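Local coordinates for L-threonine 3-dehydrogenase (Clostridioides difficile, PDB 7OL1), which probably catalyses the oxidation of L-threonine at its 3-hydroxyl, as an NAD(P)-dependent member of the epimerase/dehydratase family, at residues 151-156 against 187-192. Residues are numbered along the deposited sequence; the frame is centred on the assembly and turned at random.
Sequences TPQDTL and GVRFPG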
loop_
_atom_site.group_PDB
_atom_site.type_symbol
_atom_site.label_atom_id
_atom_site.label_comp_id
_atom_site.label_asym_id
_atom_site.label_seq_id
_atom_site.Cartn_x
_atom_site.Cartn_y
_atom_site.Cartn_z
ATOM N N THR A 151 -18.503 -0.988 8.474
ATOM C CA THR A 151 -17.234 -0.410 7.975
ATOM C C THR A 151 -17.506 0.071 6.565
ATOM O O THR A 151 -17.950 -0.695 5.723
ATOM C CB THR A 151 -16.066 -1.395 8.015
ATOM O OG1 THR A 151 -15.983 -1.885 9.352
ATOM C CG2 THR A 151 -14.758 -0.754 7.619
ATOM N N PRO A 152 -17.309 1.366 6.293
ATOM C CA PRO A 152 -17.489 1.888 4.943
ATOM C C PRO A 152 -16.589 1.222 3.899
ATOM O O PRO A 152 -15.628 0.610 4.270
ATOM C CB PRO A 152 -17.021 3.335 5.069
ATOM C CG PRO A 152 -17.224 3.652 6.532
ATOM C CD PRO A 152 -16.861 2.381 7.256
ATOM N N GLN A 153 -16.919 1.445 2.631
ATOM C CA GLN A 153 -16.165 1.014 1.431
ATOM C C GLN A 153 -14.835 1.766 1.411
ATOM O O GLN A 153 -13.782 1.093 1.310
ATOM C CB GLN A 153 -17.021 1.255 0.181
ATOM C CG GLN A 153 -16.320 1.009 -1.151
ATOM C CD GLN A 153 -15.634 -0.327 -1.141
ATOM O OE1 GLN A 153 -16.257 -1.359 -0.916
ATOM N NE2 GLN A 153 -14.324 -0.279 -1.269
ATOM N N ASP A 154 -14.874 3.097 1.475
ATOM C CA ASP A 154 -13.650 3.946 1.538
ATOM C C ASP A 154 -13.425 4.324 2.999
ATOM O O ASP A 154 -14.371 4.782 3.619
ATOM C CB ASP A 154 -13.727 5.154 0.607
ATOM C CG ASP A 154 -14.114 4.790 -0.815
ATOM O OD1 ASP A 154 -13.572 3.800 -1.334
ATOM O OD2 ASP A 154 -14.949 5.503 -1.388
ATOM N N THR A 155 -12.245 4.048 3.551
ATOM C CA THR A 155 -11.949 4.297 4.978
ATOM C C THR A 155 -10.467 4.056 5.235
ATOM O O THR A 155 -9.716 3.981 4.308
ATOM C CB THR A 155 -12.876 3.482 5.897
ATOM O OG1 THR A 155 -12.585 3.786 7.271
ATOM C CG2 THR A 155 -12.777 1.990 5.672
ATOM N N LEU A 156 -10.107 3.984 6.495
ATOM C CA LEU A 156 -8.727 3.945 6.992
ATOM C C LEU A 156 -8.281 2.488 6.842
ATOM O O LEU A 156 -9.026 1.594 7.335
ATOM C CB LEU A 156 -8.778 4.469 8.432
ATOM C CG LEU A 156 -7.448 4.685 9.137
ATOM C CD1 LEU A 156 -7.383 6.086 9.704
ATOM C CD2 LEU A 156 -7.209 3.638 10.231
ATOM N N GLY A 187 -12.085 -6.390 -7.858
ATOM C CA GLY A 187 -11.882 -7.365 -6.775
ATOM C C GLY A 187 -12.848 -7.207 -5.632
ATOM O O GLY A 187 -13.562 -6.226 -5.580
ATOM N N VAL A 188 -12.814 -8.143 -4.699
ATOM C CA VAL A 188 -13.695 -8.111 -3.514
ATOM C C VAL A 188 -12.811 -8.336 -2.301
ATOM O O VAL A 188 -11.787 -8.982 -2.452
ATOM C CB VAL A 188 -14.800 -9.169 -3.620
ATOM C CG1 VAL A 188 -15.687 -8.921 -4.832
ATOM C CG2 VAL A 188 -14.223 -10.573 -3.631
ATOM N N ARG A 189 -13.200 -7.762 -1.169
ATOM C CA ARG A 189 -12.636 -8.074 0.156
ATOM C C ARG A 189 -13.483 -9.195 0.745
ATOM O O ARG A 189 -14.553 -8.934 1.283
ATOM C CB ARG A 189 -12.597 -6.830 1.044
ATOM C CG ARG A 189 -12.065 -5.579 0.359
ATOM C CD ARG A 189 -11.759 -4.511 1.398
ATOM N NE ARG A 189 -11.145 -3.335 0.815
ATOM C CZ ARG A 189 -11.726 -2.162 0.630
ATOM N NH1 ARG A 189 -12.982 -1.946 1.001
ATOM N NH2 ARG A 189 -11.015 -1.184 0.098
ATOM N N PHE A 190 -13.016 -10.419 0.611
ATOM C CA PHE A 190 -13.643 -11.591 1.253
ATOM C C PHE A 190 -13.491 -11.498 2.764
ATOM O O PHE A 190 -12.432 -11.177 3.317
ATOM C CB PHE A 190 -13.051 -12.905 0.743
ATOM C CG PHE A 190 -13.406 -13.213 -0.679
ATOM C CD1 PHE A 190 -14.713 -13.473 -1.034
ATOM C CD2 PHE A 190 -12.437 -13.213 -1.667
ATOM C CE1 PHE A 190 -15.047 -13.740 -2.352
ATOM C CE2 PHE A 190 -12.773 -13.482 -2.983
ATOM C CZ PHE A 190 -14.073 -13.759 -3.320
ATOM N N PRO A 191 -14.576 -11.846 3.464
ATOM C CA PRO A 191 -14.499 -12.179 4.873
ATOM C C PRO A 191 -14.077 -13.633 5.045
ATOM O O PRO A 191 -13.737 -14.255 4.068
ATOM C CB PRO A 191 -15.964 -12.049 5.292
ATOM C CG PRO A 191 -16.736 -12.521 4.075
ATOM C CD PRO A 191 -15.939 -11.960 2.916
ATOM N N GLY A 192 -14.183 -14.137 6.274
ATOM C CA GLY A 192 -14.168 -15.580 6.562
ATOM C C GLY A 192 -15.055 -16.320 5.583
ATOM O O GLY A 192 -16.229 -15.951 5.438
HETATM O O HOH W 1 -12.129 1.417 -1.937
#
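R189 reaches from strand 184-194 to Q153 in the loop that precedes helix 162-181, making a small, buried polar contact beside the main sheet. The backbones stay apart, with the CA atoms of Q153 and R189 9.8 Å from each other. The arginine side chain runs extended from CG to NE (chi3 175°), bridges most of this gap and reaches the Q153 carbonyl. R189 NH1 donates to the backbone Q153 O at 3.2 Å. The donor lies in the carbonyl plane, on a lone pair, and the N-H...O angle is 155°.

The Q153 amide is nearly parallel to the guanidinium, the planes being 16° apart. Q153 NE2 comes within 3.1 Å of R189 NH1, but both are donors and no bond links them. Other partners serve these groups. Q153 NE2 donates to A259 O, while N261 of strand 260-261 donates its backbone N-H to Q153 OE1 and accepts from R189 NH1 on OD1. Water 1 accepts from Q153 NE2 at 2.9 Å and donates to D154 OD1 at 2.9 Å; its bond from R189 NH2 is weak. A salt bridge from R189 NH2 to E171 of helix 162-181 probably offsets the arginine's charge, and R158 of the second subunit packs on R189.

The contact thus joins the loop to the sheet, with helix 162-181 and strand 260-261, which pairs in parallel with strand 184-194, as its neighbours.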